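Local coordinates for vibralactone Cyclase (Boreostereum vibrans, PDB 6KD0), which probably catalyses the cyclization that forms the fused bicyclic beta-lactone of vibralactone, using an alpha/beta-hydrolase fold, at residues A[174-179]-A[312-317]. Sequence-based numbering, arbitrary orientation.
Sequences AGQSAG and AFHMLF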
loop_
_atom_site.group_PDB
_atom_site.type_symbol
_atom_site.label_atom_id
_atom_site.label_comp_id
_atom_site.label_asym_id
_atom_site.label_seq_id
_atom_site.Cartn_x
_atom_site.Cartn_y
_atom_site.Cartn_z
ATOM N N ALA A 174 -1.469 -6.466 -0.523
ATOM C CA ALA A 174 -0.374 -5.527 -0.393
ATOM C C ALA A 174 -0.912 -4.153 -0.736
ATOM O O ALA A 174 -1.791 -4.033 -1.586
ATOM C CB ALA A 174 0.799 -5.912 -1.312
ATOM N N GLY A 175 -0.422 -3.127 -0.056
ATOM C CA GLY A 175 -0.881 -1.781 -0.353
ATOM C C GLY A 175 0.151 -0.742 0.022
ATOM O O GLY A 175 0.966 -0.936 0.932
ATOM N N GLN A 176 0.086 0.384 -0.681
ATOM C CA GLN A 176 1.029 1.486 -0.527
ATOM C C GLN A 176 0.309 2.717 0.012
ATOM O O GLN A 176 -0.669 3.172 -0.585
ATOM C CB GLN A 176 1.679 1.797 -1.875
ATOM C CG GLN A 176 2.700 2.894 -1.847
ATOM C CD GLN A 176 3.285 3.103 -3.223
ATOM O OE1 GLN A 176 2.919 4.045 -3.921
ATOM N NE2 GLN A 176 4.162 2.197 -3.639
ATOM N N SER A 177 0.793 3.246 1.139
ATOM C CA SER A 177 0.322 4.512 1.733
ATOM C C SER A 177 -1.179 4.407 1.978
ATOM O O SER A 177 -1.594 3.490 2.704
ATOM C CB SER A 177 0.773 5.687 0.867
ATOM O OG SER A 177 0.415 6.913 1.512
ATOM N N ALA A 178 -2.020 5.289 1.418
ATOM C CA ALA A 178 -3.458 5.190 1.663
ATOM C C ALA A 178 -4.007 3.838 1.224
ATOM O O ALA A 178 -4.962 3.318 1.831
ATOM C CB ALA A 178 -4.193 6.330 0.958
ATOM N N GLY A 179 -3.416 3.246 0.181
ATOM C CA GLY A 179 -3.838 1.917 -0.239
ATOM C C GLY A 179 -3.480 0.850 0.775
ATOM O O GLY A 179 -4.239 -0.110 0.972
ATOM N N ALA A 312 7.096 7.806 0.399
ATOM C CA ALA A 312 6.968 7.506 -1.026
ATOM C C ALA A 312 8.138 8.014 -1.852
ATOM O O ALA A 312 7.965 8.295 -3.047
ATOM C CB ALA A 312 5.677 8.080 -1.614
ATOM N N PHE A 313 9.321 8.161 -1.237
ATOM C CA PHE A 313 10.485 8.625 -1.986
ATOM C C PHE A 313 10.833 7.677 -3.124
ATOM O O PHE A 313 11.413 8.109 -4.124
ATOM C CB PHE A 313 11.689 8.781 -1.065
ATOM C CG PHE A 313 12.449 7.501 -0.870
ATOM C CD1 PHE A 313 12.003 6.549 0.034
ATOM C CD2 PHE A 313 13.591 7.239 -1.612
ATOM C CE1 PHE A 313 12.699 5.354 0.204
ATOM C CE2 PHE A 313 14.280 6.051 -1.451
ATOM C CZ PHE A 313 13.833 5.110 -0.544
ATOM N N HIS A 314 10.500 6.381 -2.996
ATOM C CA HIS A 314 10.842 5.438 -4.055
ATOM C C HIS A 314 9.940 5.559 -5.273
ATOM O O HIS A 314 10.319 5.087 -6.345
ATOM C CB HIS A 314 10.859 3.996 -3.516
ATOM C CG HIS A 314 9.528 3.309 -3.493
ATOM N ND1 HIS A 314 8.517 3.663 -2.625
ATOM C CD2 HIS A 314 9.068 2.244 -4.190
ATOM C CE1 HIS A 314 7.483 2.865 -2.810
ATOM N NE2 HIS A 314 7.790 1.995 -3.755
ATOM N N MET A 315 8.770 6.186 -5.149
ATOM C CA MET A 315 7.895 6.415 -6.295
ATOM C C MET A 315 8.258 7.681 -7.040
ATOM O O MET A 315 8.020 7.784 -8.249
ATOM C CB MET A 315 6.434 6.522 -5.851
ATOM C CG MET A 315 5.889 5.269 -5.183
ATOM S SD MET A 315 5.857 3.829 -6.265
ATOM C CE MET A 315 4.560 4.315 -7.406
ATOM N N LEU A 316 8.826 8.644 -6.340
ATOM C CA LEU A 316 9.216 9.894 -6.963
ATOM C C LEU A 316 10.677 9.925 -7.380
ATOM O O LEU A 316 11.038 10.738 -8.236
ATOM C CB LEU A 316 8.927 11.057 -6.014
ATOM C CG LEU A 316 7.497 11.591 -6.138
ATOM C CD1 LEU A 316 6.456 10.650 -5.473
ATOM C CD2 LEU A 316 7.405 12.986 -5.589
ATOM N N PHE A 317 11.521 9.062 -6.814
ATOM C CA PHE A 317 12.952 9.095 -7.099
ATOM C C PHE A 317 13.476 7.688 -7.350
ATOM O O PHE A 317 14.512 7.296 -6.825
ATOM C CB PHE A 317 13.702 9.758 -5.947
ATOM C CG PHE A 317 13.193 11.129 -5.610
ATOM C CD1 PHE A 317 13.555 12.218 -6.378
ATOM C CD2 PHE A 317 12.330 11.328 -4.540
ATOM C CE1 PHE A 317 13.083 13.491 -6.087
ATOM C CE2 PHE A 317 11.851 12.603 -4.234
ATOM C CZ PHE A 317 12.226 13.686 -5.013
#
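Q176, the last residue of strand 171-176, reaches across to H314 and M315 on the short helix 313-316, while beyond it the backbone turns sharply through S177, at phi 57° and psi -122°, into helix 178-192. This strained turn, with G175 and G179 around S177, fits the GxSxG nucleophile elbow of alpha/beta hydrolases, and S177 OG is hydrogen-bonded to H311, just before 312-317, consistent with a catalytic Ser-His pair. The Q176 side chain is fully extended, with CG anti to the backbone N (chi1 -179°), which carries the amide to the helix. There Q176 NE2 lies at the edge of the H314 ring, near its plane and 3.5 Å from H314 CE1, the amide plane steeply turned against the ring. Q176 NE2 also gives a weak hydrogen bond to M315 SD (3.5 Å), whereas its stronger partner is Q207 OE1; Q176 OE1 rests 3.5 Å from M315 CG. M315 CG, turned anti to its own carbonyl carbon, lies over one face of the H314 ring, offset toward the rim and 3.7 Å above the plane; the bends beyond it bring SD back to the Q176 amide. A leucine at Q176 would probably leave Q207 without its amide donor and the M315 sulfur without its weak N-H contact. Y208 touches Q176 and H314; the contact joins strand 171-176 to helix 313-316, flanked by helices 321-338 and 35-54.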